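Local coordinates for putative transcription regulator (Lactobacillus plantarum WCFS1, PDB 3COL), which probably binds operator DNA through an N-terminal helix-turn-helix and controls transcription, as TetR-family regulators do, at residues A20-A25 with T33-K38; I83-R88 with A135-A140. All coordinates share one frame; numbering follows the deposited sequence.

Interaction 1 of 2, residues A20-A25 with T33-K38; sequences AAIILA and TTKVAK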
loop_
_atom_site.group_PDB
_atom_site.type_symbol
_atom_site.label_atom_id
_atom_site.label_comp_id
_atom_site.label_asym_id
_atom_site.label_seq_id
_atom_site.Cartn_x
_atom_site.Cartn_y
_atom_site.Cartn_z
ATOM N N ALA A 20 17.411 -1.909 -7.272
ATOM C CA ALA A 20 16.418 -1.119 -6.583
ATOM C C ALA A 20 15.871 -0.004 -7.494
ATOM O O ALA A 20 14.657 0.265 -7.498
ATOM C CB ALA A 20 16.988 -0.570 -5.273
ATOM N N ALA A 21 16.760 0.620 -8.275
ATOM C CA ALA A 21 16.366 1.628 -9.274
ATOM C C ALA A 21 15.441 1.082 -10.349
ATOM O O ALA A 21 14.468 1.714 -10.714
ATOM C CB ALA A 21 17.617 2.283 -9.925
ATOM N N ILE A 22 15.778 -0.081 -10.886
ATOM C CA ILE A 22 14.933 -0.759 -11.884
ATOM C C ILE A 22 13.541 -1.083 -11.312
ATOM O O ILE A 22 12.503 -0.812 -11.944
ATOM C CB ILE A 22 15.619 -2.065 -12.413
ATOM C CG1 ILE A 22 16.892 -1.726 -13.201
ATOM C CG2 ILE A 22 14.636 -2.883 -13.277
ATOM C CD1 ILE A 22 17.819 -2.951 -13.432
ATOM N N ILE A 23 13.520 -1.653 -10.113
ATOM C CA ILE A 23 12.252 -1.895 -9.420
ATOM C C ILE A 23 11.398 -0.617 -9.348
ATOM O O ILE A 23 10.205 -0.653 -9.638
ATOM C CB ILE A 23 12.474 -2.539 -8.007
ATOM C CG1 ILE A 23 13.088 -3.953 -8.172
ATOM C CG2 ILE A 23 11.156 -2.583 -7.181
ATOM C CD1 ILE A 23 13.424 -4.675 -6.859
ATOM N N LEU A 24 12.008 0.515 -8.983
ATOM C CA LEU A 24 11.251 1.760 -8.868
ATOM C C LEU A 24 10.724 2.225 -10.226
ATOM O O LEU A 24 9.600 2.710 -10.312
ATOM C CB LEU A 24 12.082 2.849 -8.198
ATOM C CG LEU A 24 12.419 2.644 -6.717
ATOM C CD1 LEU A 24 13.363 3.741 -6.255
ATOM C CD2 LEU A 24 11.156 2.649 -5.861
ATOM N N ALA A 25 11.530 2.059 -11.275
ATOM C CA ALA A 25 11.167 2.476 -12.643
ATOM C C ALA A 25 10.255 1.477 -13.387
ATOM O O ALA A 25 9.325 1.888 -14.078
ATOM C CB ALA A 25 12.428 2.757 -13.480
ATOM N N THR A 33 19.592 -9.613 -15.220
ATOM C CA THR A 33 21.050 -9.527 -15.038
ATOM C C THR A 33 21.679 -8.579 -16.084
ATOM O O THR A 33 22.560 -7.767 -15.755
ATOM C CB THR A 33 21.684 -10.930 -15.099
ATOM O OG1 THR A 33 21.093 -11.742 -14.062
ATOM C CG2 THR A 33 23.223 -10.874 -14.898
ATOM N N THR A 34 21.206 -8.658 -17.325
ATOM C CA THR A 34 21.730 -7.803 -18.402
ATOM C C THR A 34 21.530 -6.317 -18.087
ATOM O O THR A 34 22.480 -5.523 -18.158
ATOM C CB THR A 34 21.073 -8.128 -19.757
ATOM O OG1 THR A 34 21.494 -9.441 -20.166
ATOM C CG2 THR A 34 21.505 -7.147 -20.793
ATOM N N LYS A 35 20.291 -5.959 -17.751
ATOM C CA LYS A 35 19.936 -4.582 -17.414
ATOM C C LYS A 35 20.742 -4.106 -16.187
ATOM O O LYS A 35 21.238 -2.963 -16.144
ATOM C CB LYS A 35 18.430 -4.513 -17.148
ATOM C CG LYS A 35 17.758 -3.232 -17.599
ATOM C CD LYS A 35 16.275 -3.211 -17.178
ATOM C CE LYS A 35 15.390 -3.833 -18.259
ATOM N NZ LYS A 35 13.940 -3.668 -17.897
ATOM N N VAL A 36 20.891 -4.972 -15.195
ATOM C CA VAL A 36 21.625 -4.610 -13.969
ATOM C C VAL A 36 23.083 -4.325 -14.316
ATOM O O VAL A 36 23.644 -3.311 -13.901
ATOM C CB VAL A 36 21.467 -5.719 -12.844
ATOM C CG1 VAL A 36 22.574 -5.633 -11.755
ATOM C CG2 VAL A 36 20.104 -5.633 -12.229
ATOM N N ALA A 37 23.683 -5.205 -15.111
ATOM C CA ALA A 37 25.065 -5.074 -15.520
ATOM C C ALA A 37 25.306 -3.781 -16.299
ATOM O O ALA A 37 26.316 -3.129 -16.082
ATOM C CB ALA A 37 25.499 -6.296 -16.336
ATOM N N LYS A 38 24.386 -3.429 -17.207
ATOM C CA LYS A 38 24.483 -2.196 -17.988
ATOM C C LYS A 38 24.434 -0.947 -17.091
ATOM O O LYS A 38 25.221 -0.022 -17.254
ATOM C CB LYS A 38 23.386 -2.151 -19.071
#
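Lys35 NZ is held by two groups, a salt bridge to the Glu26 carboxylate and a hydrogen bond to Gly30 O, while the chain that carries it runs past Ile22. The contact belongs to the TetR-family DNA-binding domain: helix 11-26 packs here against helix 33-40, which with helix 44-48 forms the helix-turn-helix. Ile22 reaches across with one atom, CD1. Its CG1 lies anti to the carbonyl carbon (chi1 -66°), and the extended second torsion carries the terminal methyl out toward the facing helix. There it meets Val36 CG2 at 3.7 Å, the two side chains crossing at about a right angle. A long isoleucine suits this place because the CA atoms of Ile22 and Val36 are 8.0 Å apart, while the beta-branched valine, short and with few rotamers, presents CG2 to it. Leu57 of helix 54-67 also touches Val36, and Val31 touches Ile22, extending the apolar core beyond the two helices. Lysine suits this partly exposed place for a different reason: its methylenes can lie against a hydrocarbon while its ammonium goes to polar partners. The bend at chi3 (-90°) turns the end of the chain after it has passed the isoleucine. Ile22 CD1 is met almost evenly along that chain, at 4.1 Å from both Lys35 CB and Lys35 CD.

Interaction 2 of 2, residues I83-R88 with A135-A140; sequences IDVTTR and ANLLTA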
loop_
_atom_site.group_PDB
_atom_site.type_symbol
_atom_site.label_atom_id
_atom_site.label_comp_id
_atom_site.label_asym_id
_atom_site.label_seq_id
_atom_site.Cartn_x
_atom_site.Cartn_y
_atom_site.Cartn_z
ATOM N N ILE A 83 8.540 -5.711 29.415
ATOM C CA ILE A 83 8.113 -4.364 29.029
ATOM C C ILE A 83 6.646 -4.429 28.573
ATOM O O ILE A 83 6.252 -5.335 27.834
ATOM C CB ILE A 83 8.978 -3.781 27.877
ATOM C CG1 ILE A 83 10.465 -3.828 28.225
ATOM C CG2 ILE A 83 8.523 -2.330 27.474
ATOM C CD1 ILE A 83 10.839 -3.203 29.572
ATOM N N ASP A 84 5.816 -3.495 29.022
ATOM C CA ASP A 84 4.420 -3.648 28.659
ATOM C C ASP A 84 4.226 -3.490 27.143
ATOM O O ASP A 84 4.994 -2.794 26.458
ATOM C CB ASP A 84 3.527 -2.706 29.449
ATOM C CG ASP A 84 3.576 -1.321 28.933
ATOM O OD1 ASP A 84 4.582 -0.621 29.222
ATOM O OD2 ASP A 84 2.607 -0.941 28.242
ATOM N N VAL A 85 3.223 -4.180 26.608
ATOM C CA VAL A 85 3.079 -4.237 25.159
ATOM C C VAL A 85 2.781 -2.903 24.521
ATOM O O VAL A 85 3.113 -2.699 23.361
ATOM C CB VAL A 85 2.030 -5.276 24.699
ATOM C CG1 VAL A 85 2.527 -6.668 25.019
ATOM C CG2 VAL A 85 0.633 -5.003 25.343
ATOM N N THR A 86 2.139 -2.001 25.268
ATOM C CA THR A 86 1.712 -0.699 24.752
ATOM C C THR A 86 2.917 0.142 24.434
ATOM O O THR A 86 2.972 0.829 23.386
ATOM C CB THR A 86 0.731 0.035 25.765
ATOM O OG1 THR A 86 -0.514 -0.659 25.775
ATOM C CG2 THR A 86 0.464 1.500 25.376
ATOM N N THR A 87 3.868 0.115 25.372
ATOM C CA THR A 87 5.168 0.770 25.217
ATOM C C THR A 87 5.946 0.170 24.001
ATOM O O THR A 87 6.473 0.910 23.180
ATOM C CB THR A 87 5.995 0.627 26.530
ATOM O OG1 THR A 87 5.286 1.282 27.593
ATOM C CG2 THR A 87 7.397 1.258 26.401
ATOM N N ARG A 88 6.044 -1.158 23.929
ATOM C CA ARG A 88 6.793 -1.796 22.849
ATOM C C ARG A 88 6.176 -1.544 21.473
ATOM O O ARG A 88 6.907 -1.381 20.522
ATOM C CB ARG A 88 6.933 -3.318 23.076
ATOM C CG ARG A 88 7.840 -3.669 24.240
ATOM C CD ARG A 88 8.062 -5.178 24.266
ATOM N NE ARG A 88 7.055 -5.854 25.074
ATOM C CZ ARG A 88 6.758 -7.146 24.989
ATOM N NH1 ARG A 88 5.835 -7.653 25.801
ATOM N NH2 ARG A 88 7.375 -7.920 24.105
ATOM N N ALA A 135 5.432 -10.105 15.232
ATOM C CA ALA A 135 4.185 -10.885 15.190
ATOM C C ALA A 135 3.814 -11.364 16.575
ATOM O O ALA A 135 2.649 -11.263 16.988
ATOM C CB ALA A 135 4.293 -12.068 14.191
ATOM N N ASN A 136 4.806 -11.842 17.319
ATOM C CA ASN A 136 4.611 -12.254 18.707
ATOM C C ASN A 136 4.147 -11.129 19.605
ATOM O O ASN A 136 3.286 -11.327 20.482
ATOM C CB ASN A 136 5.893 -12.900 19.278
ATOM C CG ASN A 136 6.152 -14.294 18.705
ATOM O OD1 ASN A 136 5.482 -14.723 17.763
ATOM N ND2 ASN A 136 7.112 -15.011 19.285
ATOM N N LEU A 137 4.697 -9.944 19.377
ATOM C CA LEU A 137 4.303 -8.764 20.154
ATOM C C LEU A 137 2.824 -8.451 19.895
ATOM O O LEU A 137 2.084 -8.164 20.817
ATOM C CB LEU A 137 5.165 -7.555 19.772
ATOM C CG LEU A 137 4.834 -6.140 20.284
ATOM C CD1 LEU A 137 4.674 -6.140 21.817
ATOM C CD2 LEU A 137 5.944 -5.143 19.812
ATOM N N LEU A 138 2.425 -8.490 18.621
ATOM C CA LEU A 138 1.062 -8.130 18.250
ATOM C C LEU A 138 0.066 -9.166 18.768
ATOM O O LEU A 138 -0.943 -8.811 19.364
ATOM C CB LEU A 138 0.937 -7.860 16.733
ATOM C CG LEU A 138 1.771 -6.655 16.270
ATOM C CD1 LEU A 138 1.590 -6.397 14.808
ATOM C CD2 LEU A 138 1.365 -5.409 17.014
ATOM N N THR A 139 0.371 -10.447 18.612
ATOM C CA THR A 139 -0.522 -11.493 19.157
ATOM C C THR A 139 -0.676 -11.414 20.678
ATOM O O THR A 139 -1.794 -11.570 21.226
ATOM C CB THR A 139 -0.139 -12.943 18.682
ATOM O OG1 THR A 139 1.142 -13.310 19.207
ATOM C CG2 THR A 139 -0.042 -12.988 17.194
ATOM N N ALA A 140 0.432 -11.140 21.365
ATOM C CA ALA A 140 0.392 -10.944 22.816
ATOM C C ALA A 140 -0.498 -9.755 23.190
ATOM O O ALA A 140 -1.304 -9.845 24.104
ATOM C CB ALA A 140 1.803 -10.772 23.378
#
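The Arg88 guanidinium has Leu137 CD1 over the centre of one face, 3.8 Å above the plane, while its nitrogens serve backbone carbonyls. NE donates to Ile83 O at 2.9 Å, from above the carbonyl plane, and NH1 adds a weak bond to the same oxygen; NH2 goes to Leu78 O. Together these bonds help to fix the rotation of the flat group, and arginine suits the place because its faces can pack against hydrocarbon while its N-H groups satisfy carbonyls. Alanine in place of Arg88 is likely to leave Ile83 O and Leu78 O without these donors, and a gap where the guanidinium lies against Leu137 CD1. Leu137 CG stands anti to its backbone N (chi1 171°), which sends both methyls toward helix 85-102. CD1 lies 3.8 Å from Arg88 CB and 3.9 Å from Val85 CG1, so one methyl touches two residues a helical turn apart. Ala140 CB approaches Val85 CG1 only loosely, at 4.5 Å. Asp84, its CB directed away, N-caps helix 85-102: OD1 accepts from Thr87 OG1 at 2.6 Å, OD2 weakly from Thr86 N and Thr87 N. This helix packs on helix 133-143 in the all-helical C-terminal region characteristic of TetR-family regulators.

In the fold
The two contacts lie on opposite sides of the chain's centre, about 39 Å apart between centres, and share no helix. Interaction 1 is a buried contact in the DNA-binding domain, between helices close in sequence; interaction 2 is only partly buried and joins segments separated by 46 residues in the C-terminal helical region. Both rest on aliphatic methyls and add a long basic side chain, used differently. In interaction 1 the partly exposed lysine lends methylenes and sends its charge to a carboxylate. In interaction 2 the buried arginine offers a guanidinium face to leucine and spends its N-H groups on carbonyls of Leu78 and Ile83, at the end of one helix and just before the next.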